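Local coordinates for protein halogenase PltM (Pseudomonas fluorescens, PDB 6BZN) that halogenates phenolic substrates with unusual breadth in substrate and halide, and is a flavoprotein that binds FAD, at residues M478-A481 against A485-V488; Y404-F407 against L412-V415. One frame throughout, in Å; residues are numbered along the deposited sequence.

Both contacts lie at turns between consecutive helices in the C-terminal helical part of the chain. Interaction 2 comes first and joins the end of helix 383-406 to the start of helix 410-441. Interaction 1 follows in series, where helix 465-483 ends and helix 488-502 begins. Their centres are 11 Å apart, on the same side of the chain's centre, and they touch. Met478 CE of interaction 1 packs on Ala406 N, Glu405 CG and Leu412 CD2 of interaction 2, and Val488 CG1 meets Leu412 CD2. The two interhelical connections therefore pack on each other. Both lie away from the residues that bind FAD, and they join the two helix pairs by packing.

Interaction 1 of 2, residues M478-A481 against A485-V488; sequences MQQA and ARPV
Arg486 meets Ala481 through its backbone and Gln480 through its side chain. The backbone part is the hydrogen bond from Arg486 N to Ala481 O, 3.1 Å long. It lies in the carbonyl plane, on a lone pair, with an N-H...O angle of 156°. Ala485 has positive phi and is the C-prime residue of a Schellman motif. Its N bonds to Arg482 O, which completes the pair of bonds that ends helix 465-483.

The apolar part is small. Arg486 CB lies 4.3 Å from Ala481 CB, and Arg486 CG lies 3.9 Å from Ala481 CA. The methyl of Ala481 also touches Thr491 of helix 488-502.

The polar ends meet without a hydrogen bond. Gln480 CG stands anti to the backbone N (chi1 -172°), and the chain runs on extended to the guanidinium. There OE1 sits over one face of the group, 3.2 Å from Arg486 NH2. The amide and guanidinium planes are 35° apart. The angle is poor for a bond, so this is a contact over the face. The Arg486 side chain bends at chi2. Its NH1 forms a salt bridge with Glu490, and its NE bonds to Gln484 OE1.

The helix end is thus closed by backbone bonds. The arginine's charge is met chiefly by Glu490, and the amide oxygen of Gln480 probably adds a weak electrostatic attraction.

Interaction 2 of 2, residues Y404-F407 against L412-V415; sequences YEAF and LWNV
A chi1 of 177° at Trp413 turns CG opposite the backbone N and carries the indole across to Ala406 and Phe407. The Phe407 side chain leaves its backbone pointing away from residues 412-415. With chi1 at -67°, its CG is opposite the carbonyl carbon, and the CD1-CE1 edge of the ring returns to the indole. The two side chains lie side by side and point the same way.

Phe407 CE1 approaches Trp413 CZ3 to 3.5 Å. The indole carbons CZ3 and CE3 meet the phenyl ring at its edge. The planes are inclined at 51° and the six-membered rings are 5.4 Å apart at their centroids, an oblique pair. Tyr404 CA lies over one face of the Phe407 ring, toward its rim.

Ala406 points toward the other segment. Its CB lies 3.7 Å from Trp413 CE3. Leu412 meets the same alanine: its CD2 lies 4.0 Å from Ala406 CA, and its CG 4.3 Å from Ala406 CB. The small methyl is consistent with the close backbones, the CA atoms of Ala406 and Trp413 being 5.0 Å apart. Replacing Trp413 by an alanine is likely to open a gap beside Ala406 CB and leave the Phe407 edge without its aromatic neighbour.

Trp413 also meets the rings of Phe112 and Trp416, and Phe407 O accepts a bond from Trp114 NE1. Asp409 OD2 accepts a bond from Leu412 N, near the start of helix 410-441. This is a buried connection between two consecutive helices, 383-406 and 410-441, set against strand 109-114 through Phe112 and Trp114.

Interaction 1 of 2, residues M478-A481 against A485-V488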
ATOM      1  N   MET A 478     -14.546  14.014 -11.268  1.00 18.74           N
ATOM      2  CA  MET A 478     -15.155  13.284 -10.146  1.00 19.32           C
ATOM      3  C   MET A 478     -15.535  14.165  -8.961  1.00 20.76           C
ATOM      4  O   MET A 478     -16.606  13.978  -8.390  1.00 20.56           O
ATOM      5  CB  MET A 478     -14.248  12.154  -9.662  1.00 18.83           C
ATOM      6  CG  MET A 478     -14.029  11.045 -10.679  1.00 18.50           C
ATOM      7  SD  MET A 478     -15.545  10.315 -11.343  1.00 18.03           S
ATOM      8  CE  MET A 478     -16.317   9.679  -9.865  1.00 17.86           C
ATOM      9  N   GLN A 479     -14.677  15.112  -8.592  1.00 22.06           N
ATOM     10  CA  GLN A 479     -14.980  15.997  -7.454  1.00 25.52           C
ATOM     11  C   GLN A 479     -16.177  16.901  -7.777  1.00 26.16           C
ATOM     12  O   GLN A 479     -17.050  17.094  -6.935  1.00 25.81           O
ATOM     13  CB  GLN A 479     -13.747  16.812  -7.017  1.00 27.12           C
ATOM     14  CG  GLN A 479     -12.624  15.971  -6.379  1.00 29.84           C
ATOM     15  CD  GLN A 479     -12.999  15.297  -5.052  1.00 32.69           C
ATOM     16  OE1 GLN A 479     -13.954  15.698  -4.374  1.00 35.12           O
ATOM     17  NE2 GLN A 479     -12.232  14.270  -4.668  1.00 34.33           N
ATOM     18  N   GLN A 480     -16.228  17.418  -9.002  1.00 27.85           N
ATOM     19  CA  GLN A 480     -17.362  18.226  -9.452  1.00 30.92           C
ATOM     20  C   GLN A 480     -18.661  17.408  -9.480  1.00 30.65           C
ATOM     21  O   GLN A 480     -19.721  17.893  -9.067  1.00 30.72           O
ATOM     22  CB  GLN A 480     -17.077  18.810 -10.830  1.00 33.60           C
ATOM     23  CG  GLN A 480     -18.113  19.811 -11.306  1.00 38.37           C
ATOM     24  CD  GLN A 480     -17.912  20.178 -12.762  1.00 41.10           C
ATOM     25  OE1 GLN A 480     -18.259  19.398 -13.653  1.00 44.53           O
ATOM     26  NE2 GLN A 480     -17.343  21.352 -13.017  1.00 42.03           N
ATOM     27  N   ALA A 481     -18.562  16.168  -9.958  1.00 29.92           N
ATOM     28  CA  ALA A 481     -19.678  15.223  -9.911  1.00 29.71           C
ATOM     29  C   ALA A 481     -20.199  15.003  -8.487  1.00 29.42           C
ATOM     30  O   ALA A 481     -21.421  14.989  -8.271  1.00 29.68           O
ATOM     31  CB  ALA A 481     -19.277  13.897 -10.546  1.00 28.74           C
ATOM     32  N   ALA A 485     -23.689  16.747  -7.431  1.00 34.84           N
ATOM     33  CA  ALA A 485     -24.586  15.594  -7.572  1.00 34.17           C
ATOM     34  C   ALA A 485     -24.981  15.345  -9.042  1.00 33.53           C
ATOM     35  O   ALA A 485     -26.157  15.206  -9.361  1.00 32.88           O
ATOM     36  CB  ALA A 485     -25.824  15.790  -6.702  1.00 34.44           C
ATOM     37  N   ARG A 486     -23.986  15.306  -9.925  1.00 32.63           N
ATOM     38  CA  ARG A 486     -24.217  15.171 -11.375  1.00 32.67           C
ATOM     39  C   ARG A 486     -24.682  13.760 -11.739  1.00 29.38           C
ATOM     40  O   ARG A 486     -24.368  12.823 -11.022  1.00 27.24           O
ATOM     41  CB  ARG A 486     -22.937  15.482 -12.155  1.00 35.33           C
ATOM     42  CG  ARG A 486     -22.445  16.910 -12.018  1.00 38.45           C
ATOM     43  CD  ARG A 486     -23.328  17.894 -12.769  1.00 41.35           C
ATOM     44  NE  ARG A 486     -22.638  19.168 -12.993  1.00 45.05           N
ATOM     45  CZ  ARG A 486     -21.766  19.431 -13.976  1.00 48.32           C
ATOM     46  NH1 ARG A 486     -21.427  18.514 -14.878  1.00 49.68           N
ATOM     47  NH2 ARG A 486     -21.214  20.642 -14.058  1.00 50.40           N
ATOM     48  N   PRO A 487     -25.419  13.598 -12.865  1.00 26.68           N
ATOM     49  CA  PRO A 487     -25.834  12.239 -13.237  1.00 25.35           C
ATOM     50  C   PRO A 487     -24.639  11.364 -13.641  1.00 23.18           C
ATOM     51  O   PRO A 487     -23.743  11.831 -14.354  1.00 21.07           O
ATOM     52  CB  PRO A 487     -26.773  12.451 -14.441  1.00 26.44           C
ATOM     53  CG  PRO A 487     -27.015  13.920 -14.528  1.00 27.37           C
ATOM     54  CD  PRO A 487     -25.879  14.603 -13.840  1.00 27.69           C
ATOM     55  N   VAL A 488     -24.645  10.113 -13.193  1.00 22.08           N
ATOM     56  CA  VAL A 488     -23.512   9.210 -13.417  1.00 21.79           C
ATOM     57  C   VAL A 488     -23.172   8.975 -14.897  1.00 21.73           C
ATOM     58  O   VAL A 488     -22.001   8.815 -15.236  1.00 20.54           O
ATOM     59  CB  VAL A 488     -23.676   7.856 -12.679  1.00 22.23           C
ATOM     60  CG1 VAL A 488     -23.732   8.089 -11.167  1.00 22.84           C
ATOM     61  CG2 VAL A 488     -24.883   7.057 -13.167  1.00 22.08           C
TER

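Interaction 2 of 2, residues Y404-F407 against L412-V415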
ATOM      1  N   TYR A 404     -14.020   6.303  -4.391  1.00 12.38           N
ATOM      2  CA  TYR A 404     -15.205   6.114  -3.554  1.00 13.09           C
ATOM      3  C   TYR A 404     -16.459   6.770  -4.192  1.00 13.82           C
ATOM      4  O   TYR A 404     -17.556   6.265  -4.039  1.00 13.84           O
ATOM      5  CB  TYR A 404     -14.984   6.652  -2.142  1.00 13.13           C
ATOM      6  CG  TYR A 404     -14.408   5.666  -1.135  1.00 12.81           C
ATOM      7  CD1 TYR A 404     -13.042   5.436  -1.048  1.00 12.65           C
ATOM      8  CD2 TYR A 404     -15.236   4.987  -0.238  1.00 12.52           C
ATOM      9  CE1 TYR A 404     -12.520   4.564  -0.097  1.00 12.24           C
ATOM     10  CE2 TYR A 404     -14.713   4.116   0.707  1.00 12.45           C
ATOM     11  CZ  TYR A 404     -13.350   3.909   0.782  1.00 11.98           C
ATOM     12  OH  TYR A 404     -12.828   3.046   1.745  1.00 11.56           O
ATOM     13  N   GLU A 405     -16.290   7.889  -4.893  1.00 14.44           N
ATOM     14  CA  GLU A 405     -17.414   8.501  -5.615  1.00 15.31           C
ATOM     15  C   GLU A 405     -17.813   7.631  -6.812  1.00 14.54           C
ATOM     16  O   GLU A 405     -19.000   7.448  -7.082  1.00 13.92           O
ATOM     17  CB  GLU A 405     -17.061   9.909  -6.074  1.00 17.52           C
ATOM     18  CG  GLU A 405     -18.186  10.652  -6.787  1.00 20.13           C
ATOM     19  CD  GLU A 405     -19.394  10.948  -5.909  1.00 22.62           C
ATOM     20  OE1 GLU A 405     -19.281  10.978  -4.660  1.00 24.13           O
ATOM     21  OE2 GLU A 405     -20.475  11.173  -6.494  1.00 27.11           O
ATOM     22  N   ALA A 406     -16.822   7.091  -7.516  1.00 13.98           N
ATOM     23  CA  ALA A 406     -17.076   6.184  -8.630  1.00 14.13           C
ATOM     24  C   ALA A 406     -17.756   4.869  -8.221  1.00 14.17           C
ATOM     25  O   ALA A 406     -18.315   4.190  -9.087  1.00 14.24           O
ATOM     26  CB  ALA A 406     -15.792   5.887  -9.381  1.00 14.28           C
ATOM     27  N   PHE A 407     -17.702   4.495  -6.939  1.00 13.59           N
ATOM     28  CA  PHE A 407     -18.445   3.334  -6.449  1.00 14.11           C
ATOM     29  C   PHE A 407     -19.968   3.432  -6.641  1.00 14.51           C
ATOM     30  O   PHE A 407     -20.655   2.423  -6.498  1.00 13.97           O
ATOM     31  CB  PHE A 407     -18.241   3.098  -4.939  1.00 14.02           C
ATOM     32  CG  PHE A 407     -16.847   2.684  -4.499  1.00 13.87           C
ATOM     33  CD1 PHE A 407     -15.837   2.279  -5.382  1.00 14.07           C
ATOM     34  CD2 PHE A 407     -16.578   2.644  -3.130  1.00 13.86           C
ATOM     35  CE1 PHE A 407     -14.577   1.896  -4.895  1.00 14.17           C
ATOM     36  CE2 PHE A 407     -15.340   2.253  -2.646  1.00 13.80           C
ATOM     37  CZ  PHE A 407     -14.330   1.889  -3.525  1.00 13.56           C
ATOM     38  N   LEU A 412     -19.836   3.782 -14.354  1.00 15.30           N
ATOM     39  CA  LEU A 412     -18.918   4.838 -13.924  1.00 15.40           C
ATOM     40  C   LEU A 412     -17.625   4.227 -13.376  1.00 14.45           C
ATOM     41  O   LEU A 412     -16.522   4.652 -13.758  1.00 14.15           O
ATOM     42  CB  LEU A 412     -19.587   5.753 -12.892  1.00 15.84           C
ATOM     43  CG  LEU A 412     -18.755   6.885 -12.275  1.00 16.28           C
ATOM     44  CD1 LEU A 412     -18.162   7.785 -13.337  1.00 15.96           C
ATOM     45  CD2 LEU A 412     -19.618   7.673 -11.305  1.00 16.40           C
ATOM     46  N   TRP A 413     -17.756   3.209 -12.524  1.00 13.54           N
ATOM     47  CA  TRP A 413     -16.575   2.517 -12.011  1.00 13.13           C
ATOM     48  C   TRP A 413     -15.733   1.961 -13.163  1.00 13.17           C
ATOM     49  O   TRP A 413     -14.514   2.120 -13.190  1.00 12.49           O
ATOM     50  CB  TRP A 413     -16.907   1.397 -11.021  1.00 12.91           C
ATOM     51  CG  TRP A 413     -15.668   0.731 -10.616  1.00 12.96           C
ATOM     52  CD1 TRP A 413     -15.173  -0.451 -11.088  1.00 13.19           C
ATOM     53  CD2 TRP A 413     -14.679   1.260  -9.742  1.00 12.71           C
ATOM     54  NE1 TRP A 413     -13.945  -0.697 -10.531  1.00 13.34           N
ATOM     55  CE2 TRP A 413     -13.621   0.337  -9.698  1.00 13.00           C
ATOM     56  CE3 TRP A 413     -14.592   2.424  -8.972  1.00 13.16           C
ATOM     57  CZ2 TRP A 413     -12.487   0.535  -8.902  1.00 13.23           C
ATOM     58  CZ3 TRP A 413     -13.472   2.624  -8.183  1.00 13.36           C
ATOM     59  CH2 TRP A 413     -12.426   1.686  -8.158  1.00 13.37           C
ATOM     60  N   ASN A 414     -16.393   1.308 -14.114  1.00 13.39           N
ATOM     61  CA  ASN A 414     -15.684   0.699 -15.237  1.00 13.56           C
ATOM     62  C   ASN A 414     -14.861   1.752 -15.977  1.00 13.13           C
ATOM     63  O   ASN A 414     -13.668   1.543 -16.224  1.00 12.70           O
ATOM     64  CB  ASN A 414     -16.697  -0.028 -16.153  1.00 14.19           C
ATOM     65  CG  ASN A 414     -16.056  -0.689 -17.357  1.00 14.44           C
ATOM     66  OD1 ASN A 414     -14.854  -0.928 -17.408  1.00 14.18           O
ATOM     67  ND2 ASN A 414     -16.888  -0.985 -18.359  1.00 15.65           N
ATOM     68  N   VAL A 415     -15.463   2.905 -16.285  1.00 13.16           N
ATOM     69  CA  VAL A 415     -14.718   3.964 -16.962  1.00 13.20           C
ATOM     70  C   VAL A 415     -13.587   4.476 -16.051  1.00 12.75           C
ATOM     71  O   VAL A 415     -12.431   4.581 -16.473  1.00 11.97           O
ATOM     72  CB  VAL A 415     -15.614   5.142 -17.411  1.00 13.73           C
ATOM     73  CG1 VAL A 415     -14.777   6.168 -18.133  1.00 14.07           C
ATOM     74  CG2 VAL A 415     -16.719   4.659 -18.362  1.00 14.24           C
TER